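Long-range contact in FAD synthetase (Saccharomyces cerevisiae, PDB 2WSI), which catalyses the adenylation of FMN by ATP, making the flavin coenzyme FAD and releasing diphosphate: residues N233-F247 with N286-E299. Numbering follows the deposited sequence.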
loop_
_atom_site.group_PDB
_atom_site.type_symbol
_atom_site.label_atom_id
_atom_site.label_comp_id
_atom_site.label_asym_id
_atom_site.label_seq_id
_atom_site.Cartn_x
_atom_site.Cartn_y
_atom_site.Cartn_z
ATOM N N ASN A 233 16.257 -0.227 -8.799
ATOM C CA ASN A 233 17.186 0.306 -7.812
ATOM C C ASN A 233 18.633 -0.079 -8.180
ATOM O O ASN A 233 18.931 -1.258 -8.339
ATOM C CB ASN A 233 16.831 -0.204 -6.415
ATOM C CG ASN A 233 17.526 0.585 -5.318
ATOM O OD1 ASN A 233 18.744 0.757 -5.332
ATOM N ND2 ASN A 233 16.763 1.025 -4.341
ATOM N N PRO A 234 19.526 0.915 -8.331
ATOM C CA PRO A 234 20.900 0.590 -8.779
ATOM C C PRO A 234 21.620 -0.342 -7.810
ATOM O O PRO A 234 22.545 -1.047 -8.208
ATOM C CB PRO A 234 21.602 1.959 -8.845
ATOM C CG PRO A 234 20.755 2.910 -8.050
ATOM C CD PRO A 234 19.329 2.358 -8.078
ATOM N N HIS A 235 21.179 -0.360 -6.550
ATOM C CA HIS A 235 21.737 -1.274 -5.566
ATOM C C HIS A 235 21.245 -2.709 -5.739
ATOM O O HIS A 235 21.738 -3.611 -5.055
ATOM C CB HIS A 235 21.490 -0.753 -4.140
ATOM C CG HIS A 235 22.036 0.620 -3.916
ATOM N ND1 HIS A 235 23.376 0.858 -3.678
ATOM C CD2 HIS A 235 21.436 1.834 -3.941
ATOM C CE1 HIS A 235 23.572 2.159 -3.547
ATOM N NE2 HIS A 235 22.413 2.774 -3.705
ATOM N N LEU A 236 20.312 -2.934 -6.673
ATOM C CA LEU A 236 19.864 -4.292 -6.977
ATOM C C LEU A 236 20.427 -4.806 -8.310
ATOM O O LEU A 236 20.101 -5.909 -8.745
ATOM C CB LEU A 236 18.322 -4.375 -6.972
ATOM C CG LEU A 236 17.717 -4.005 -5.606
ATOM C CD1 LEU A 236 16.199 -4.165 -5.611
ATOM C CD2 LEU A 236 18.334 -4.854 -4.478
ATOM N N ARG A 237 21.275 -4.011 -8.951
ATOM C CA ARG A 237 21.958 -4.456 -10.168
ATOM C C ARG A 237 22.769 -5.724 -9.852
ATOM O O ARG A 237 23.600 -5.725 -8.956
ATOM C CB ARG A 237 22.857 -3.341 -10.678
ATOM C CG ARG A 237 23.266 -3.435 -12.132
ATOM C CD ARG A 237 23.742 -2.068 -12.633
ATOM N NE ARG A 237 24.942 -1.592 -11.936
ATOM C CZ ARG A 237 24.955 -0.722 -10.917
ATOM N NH1 ARG A 237 23.827 -0.189 -10.436
ATOM N NH2 ARG A 237 26.116 -0.372 -10.372
ATOM N N LYS A 238 22.516 -6.805 -10.576
ATOM C CA LYS A 238 23.034 -8.113 -10.178
ATOM C C LYS A 238 24.552 -8.246 -10.295
ATOM O O LYS A 238 25.185 -8.873 -9.450
ATOM C CB LYS A 238 22.377 -9.214 -10.995
ATOM C CG LYS A 238 20.951 -9.496 -10.602
ATOM C CD LYS A 238 20.247 -10.268 -11.689
ATOM C CE LYS A 238 19.300 -11.291 -11.097
ATOM N NZ LYS A 238 20.055 -12.354 -10.371
ATOM N N ASP A 239 25.136 -7.667 -11.333
ATOM C CA ASP A 239 26.566 -7.863 -11.567
ATOM C C ASP A 239 27.435 -7.063 -10.594
ATOM O O ASP A 239 28.657 -7.158 -10.637
ATOM C CB ASP A 239 26.941 -7.552 -13.024
ATOM C CG ASP A 239 26.422 -6.206 -13.502
ATOM O OD1 ASP A 239 26.418 -5.235 -12.706
ATOM O OD2 ASP A 239 26.033 -6.121 -14.692
ATOM N N SER A 240 26.809 -6.296 -9.705
ATOM C CA SER A 240 27.560 -5.459 -8.773
ATOM C C SER A 240 26.991 -5.473 -7.348
ATOM O O SER A 240 27.422 -4.694 -6.496
ATOM C CB SER A 240 27.634 -4.028 -9.307
ATOM O OG SER A 240 26.389 -3.606 -9.844
ATOM N N ASN A 241 26.025 -6.354 -7.097
ATOM C CA ASN A 241 25.460 -6.531 -5.760
ATOM C C ASN A 241 24.990 -7.974 -5.587
ATOM O O ASN A 241 24.567 -8.599 -6.544
ATOM C CB ASN A 241 24.267 -5.609 -5.536
ATOM C CG ASN A 241 24.599 -4.147 -5.730
ATOM O OD1 ASN A 241 24.968 -3.452 -4.780
ATOM N ND2 ASN A 241 24.415 -3.652 -6.959
ATOM N N ASN A 242 25.064 -8.496 -4.367
ATOM C CA ASN A 242 24.594 -9.853 -4.092
ATOM C C ASN A 242 23.833 -9.913 -2.764
ATOM O O ASN A 242 24.289 -10.535 -1.803
ATOM C CB ASN A 242 25.769 -10.833 -4.065
ATOM C CG ASN A 242 26.408 -11.015 -5.429
ATOM O OD1 ASN A 242 25.801 -11.588 -6.339
ATOM N ND2 ASN A 242 27.639 -10.531 -5.581
ATOM N N PRO A 243 22.656 -9.271 -2.707
ATOM C CA PRO A 243 21.935 -9.245 -1.428
ATOM C C PRO A 243 21.298 -10.588 -1.076
ATOM O O PRO A 243 20.862 -11.338 -1.948
ATOM C CB PRO A 243 20.871 -8.170 -1.652
ATOM C CG PRO A 243 20.594 -8.213 -3.111
ATOM C CD PRO A 243 21.889 -8.641 -3.796
ATOM N N ALA A 244 21.245 -10.885 0.213
ATOM C CA ALA A 244 20.566 -12.083 0.693
ATOM C C ALA A 244 19.049 -11.881 0.660
ATOM O O ALA A 244 18.567 -10.756 0.773
ATOM C CB ALA A 244 21.015 -12.385 2.106
ATOM N N LEU A 245 18.301 -12.964 0.521
ATOM C CA LEU A 245 16.851 -12.889 0.678
ATOM C C LEU A 245 16.515 -13.019 2.151
ATOM O O LEU A 245 16.953 -13.964 2.819
ATOM C CB LEU A 245 16.154 -13.982 -0.116
ATOM C CG LEU A 245 14.625 -14.023 -0.042
ATOM C CD1 LEU A 245 14.004 -12.720 -0.576
ATOM C CD2 LEU A 245 14.119 -15.207 -0.827
ATOM N N HIS A 246 15.753 -12.064 2.668
ATOM C CA HIS A 246 15.413 -12.073 4.089
ATOM C C HIS A 246 13.996 -12.535 4.361
ATOM O O HIS A 246 13.590 -12.589 5.525
ATOM C CB HIS A 246 15.570 -10.688 4.683
ATOM C CG HIS A 246 16.983 -10.227 4.736
ATOM N ND1 HIS A 246 17.898 -10.760 5.617
ATOM C CD2 HIS A 246 17.651 -9.305 4.003
ATOM C CE1 HIS A 246 19.070 -10.177 5.428
ATOM N NE2 HIS A 246 18.946 -9.289 4.457
ATOM N N PHE A 247 13.251 -12.850 3.307
ATOM C CA PHE A 247 11.810 -13.123 3.447
ATOM C C PHE A 247 11.442 -14.505 2.943
ATOM O O PHE A 247 10.284 -14.791 2.628
ATOM C CB PHE A 247 10.993 -12.052 2.707
ATOM C CG PHE A 247 11.379 -10.653 3.096
ATOM C CD1 PHE A 247 11.037 -10.159 4.339
ATOM C CD2 PHE A 247 12.150 -9.856 2.236
ATOM C CE1 PHE A 247 11.432 -8.879 4.727
ATOM C CE2 PHE A 247 12.535 -8.559 2.606
ATOM C CZ PHE A 247 12.176 -8.080 3.866
ATOM N N ASN A 286 18.779 -7.373 -15.446
ATOM C CA ASN A 286 19.986 -7.301 -14.630
ATOM C C ASN A 286 19.729 -6.823 -13.196
ATOM O O ASN A 286 20.647 -6.318 -12.546
ATOM C CB ASN A 286 21.015 -6.370 -15.285
ATOM C CG ASN A 286 22.398 -6.432 -14.599
ATOM O OD1 ASN A 286 22.832 -7.491 -14.135
ATOM N ND2 ASN A 286 23.084 -5.286 -14.534
ATOM N N TYR A 287 18.491 -6.966 -12.709
ATOM C CA TYR A 287 18.142 -6.499 -11.358
ATOM C C TYR A 287 17.419 -7.541 -10.510
ATOM O O TYR A 287 16.490 -8.197 -10.975
ATOM C CB TYR A 287 17.263 -5.250 -11.429
ATOM C CG TYR A 287 17.958 -4.043 -11.976
ATOM C CD1 TYR A 287 18.595 -3.143 -11.124
ATOM C CD2 TYR A 287 18.002 -3.802 -13.349
ATOM C CE1 TYR A 287 19.251 -2.016 -11.611
ATOM C CE2 TYR A 287 18.655 -2.671 -13.856
ATOM C CZ TYR A 287 19.287 -1.789 -12.978
ATOM O OH TYR A 287 19.928 -0.667 -13.457
ATOM N N TYR A 288 17.860 -7.688 -9.264
ATOM C CA TYR A 288 17.112 -8.424 -8.262
ATOM C C TYR A 288 15.774 -7.724 -7.995
ATOM O O TYR A 288 15.671 -6.516 -8.094
ATOM C CB TYR A 288 17.882 -8.492 -6.948
ATOM C CG TYR A 288 19.086 -9.420 -6.972
ATOM C CD1 TYR A 288 18.970 -10.746 -6.569
ATOM C CD2 TYR A 288 20.333 -8.962 -7.360
ATOM C CE1 TYR A 288 20.060 -11.598 -6.565
ATOM C CE2 TYR A 288 21.442 -9.812 -7.361
ATOM C CZ TYR A 288 21.295 -11.125 -6.969
ATOM O OH TYR A 288 22.381 -11.970 -6.970
ATOM N N PRO A 289 14.753 -8.500 -7.652
ATOM C CA PRO A 289 13.450 -7.938 -7.269
ATOM C C PRO A 289 13.586 -6.982 -6.090
ATOM O O PRO A 289 14.518 -7.106 -5.299
ATOM C CB PRO A 289 12.642 -9.174 -6.866
ATOM C CG PRO A 289 13.223 -10.275 -7.697
ATOM C CD PRO A 289 14.712 -9.960 -7.798
ATOM N N GLY A 290 12.645 -6.049 -5.972
ATOM C CA GLY A 290 12.691 -5.030 -4.936
ATOM C C GLY A 290 12.818 -5.587 -3.529
ATOM O O GLY A 290 13.412 -4.953 -2.663
ATOM N N TRP A 291 12.237 -6.756 -3.287
ATOM C CA TRP A 291 12.196 -7.316 -1.940
ATOM C C TRP A 291 13.569 -7.861 -1.509
ATOM O O TRP A 291 13.729 -8.396 -0.410
ATOM C CB TRP A 291 11.091 -8.389 -1.806
ATOM C CG TRP A 291 11.046 -9.464 -2.878
ATOM C CD1 TRP A 291 11.675 -10.685 -2.854
ATOM C CD2 TRP A 291 10.279 -9.437 -4.080
ATOM N NE1 TRP A 291 11.381 -11.394 -3.997
ATOM C CE2 TRP A 291 10.518 -10.655 -4.762
ATOM C CE3 TRP A 291 9.429 -8.487 -4.669
ATOM C CZ2 TRP A 291 9.937 -10.950 -5.993
ATOM C CZ3 TRP A 291 8.847 -8.789 -5.898
ATOM C CH2 TRP A 291 9.102 -10.010 -6.538
ATOM N N TYR A 292 14.557 -7.693 -2.376
ATOM C CA TYR A 292 15.960 -7.920 -1.996
ATOM C C TYR A 292 16.591 -6.671 -1.392
ATOM O O TYR A 292 17.742 -6.714 -0.938
ATOM C CB TYR A 292 16.803 -8.385 -3.199
ATOM C CG TYR A 292 16.650 -9.854 -3.467
ATOM C CD1 TYR A 292 17.595 -10.765 -3.019
ATOM C CD2 TYR A 292 15.536 -10.336 -4.136
ATOM C CE1 TYR A 292 17.436 -12.131 -3.249
ATOM C CE2 TYR A 292 15.371 -11.698 -4.376
ATOM C CZ TYR A 292 16.320 -12.581 -3.931
ATOM O OH TYR A 292 16.127 -13.912 -4.166
ATOM N N LEU A 293 15.867 -5.553 -1.394
ATOM C CA LEU A 293 16.342 -4.389 -0.662
ATOM C C LEU A 293 15.662 -4.262 0.715
ATOM O O LEU A 293 14.430 -4.263 0.820
ATOM C CB LEU A 293 16.138 -3.118 -1.457
ATOM C CG LEU A 293 16.794 -1.927 -0.769
ATOM C CD1 LEU A 293 18.224 -1.788 -1.292
ATOM C CD2 LEU A 293 16.029 -0.640 -0.982
ATOM N N VAL A 294 16.464 -4.173 1.779
ATOM C CA VAL A 294 15.908 -3.961 3.125
ATOM C C VAL A 294 16.431 -2.696 3.776
ATOM O O VAL A 294 15.963 -2.307 4.837
ATOM C CB VAL A 294 16.155 -5.136 4.093
ATOM C CG1 VAL A 294 15.272 -6.321 3.717
ATOM C CG2 VAL A 294 17.647 -5.532 4.172
ATOM N N ASP A 295 17.399 -2.055 3.128
ATOM C CA ASP A 295 18.070 -0.899 3.713
ATOM C C ASP A 295 17.231 0.313 3.401
ATOM O O ASP A 295 17.186 0.770 2.250
ATOM C CB ASP A 295 19.491 -0.781 3.140
ATOM C CG ASP A 295 20.221 0.442 3.646
ATOM O OD1 ASP A 295 19.613 1.177 4.449
ATOM O OD2 ASP A 295 21.386 0.674 3.230
ATOM N N ASP A 296 16.522 0.823 4.407
ATOM C CA ASP A 296 15.555 1.900 4.172
ATOM C C ASP A 296 16.231 3.119 3.571
ATOM O O ASP A 296 15.589 3.908 2.894
ATOM C CB ASP A 296 14.853 2.333 5.474
ATOM C CG ASP A 296 13.930 1.262 6.039
ATOM O OD1 ASP A 296 12.696 1.452 5.985
ATOM O OD2 ASP A 296 14.437 0.235 6.537
ATOM N N THR A 297 17.521 3.297 3.854
ATOM C CA THR A 297 18.205 4.510 3.410
ATOM C C THR A 297 18.273 4.516 1.888
ATOM O O THR A 297 18.389 5.565 1.259
ATOM C CB THR A 297 19.663 4.649 3.978
ATOM O OG1 THR A 297 20.590 4.120 3.034
ATOM C CG2 THR A 297 19.861 3.913 5.307
ATOM N N LEU A 298 18.195 3.331 1.296
ATOM C CA LEU A 298 18.435 3.182 -0.130
ATOM C C LEU A 298 17.143 3.006 -0.944
ATOM O O LEU A 298 17.200 2.798 -2.155
ATOM C CB LEU A 298 19.337 1.973 -0.365
ATOM C CG LEU A 298 20.760 2.095 0.211
ATOM C CD1 LEU A 298 21.597 0.863 -0.143
ATOM C CD2 LEU A 298 21.406 3.355 -0.309
ATOM N N GLU A 299 16.001 3.111 -0.273
ATOM C CA GLU A 299 14.703 2.800 -0.875
ATOM C C GLU A 299 14.399 3.665 -2.092
ATOM O O GLU A 299 13.834 3.199 -3.086
ATOM C CB GLU A 299 13.589 2.951 0.175
ATOM C CG GLU A 299 12.190 2.585 -0.322
ATOM C CD GLU A 299 11.167 2.372 0.826
ATOM O OE1 GLU A 299 11.579 2.330 1.992
ATOM O OE2 GLU A 299 9.956 2.226 0.546
HETATM O O HOH W 1 21.685 0.939 -12.318
HETATM O O HOH W 2 15.613 -9.531 1.310
#
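Tyr288 slots its ring between Lys238 and Pro243, overlapping both. On one face sits the ammonium of Lys238, a cation-pi contact with NZ 4.0 Å from the centroid of the Tyr288 ring; the lysine chain is bent near its end, which curls it round to that position. Against the opposite face lies CD of Pro243, a CH-pi contact; both Lys238 NZ and Pro243 CD are offset toward the rim. At the edge, in plane, comes the carbonyl O of Leu236, which accepts a hydrogen bond from Tyr288 N at 2.9 Å. Without the ring, as with an alanine here, the Lys238 ammonium would probably lose its aromatic partner and a gap would open beside Pro243.

Together with Lys238 N to Asn286 O (2.8 Å), the Tyr288 N to Leu236 O bond flanks Arg237 and Tyr287 and makes them a single beta bridge. Tyr292 repeats the two-sided packing, with Tyr288 CD1 over the centre of one face and Leu245 CD1 over the other, 4.3 Å from the Tyr292 centroid. Water bridges Trp291 O to Ala244 O and His246 N, stitching the two backbones together nearby. Toward the other end, Leu298 CD1 stands over the centre of the His235 ring, 3.8 Å from its centroid. Asn233 works both ends of its amide: ND2 reaches Leu298 O at 2.8 Å, while OD1 closes an Asx turn onto His235 N. With CG anti to the carbonyl carbon (chi1 -61°), Leu236 sends CD2 against Tyr292 CB and Leu293 CB.

This is structural packing between two irregular loops, one leading into helix 248-252, the other following helix 274-279. Beyond Leu298, Glu299 salt-bridges Arg166 and Lys64 beside FAD-binding Arg300; helix 199-209 backs the loops, Trp203 meeting Phe247 and Trp291, Leu199 touching Leu293 and Thr200 Val294.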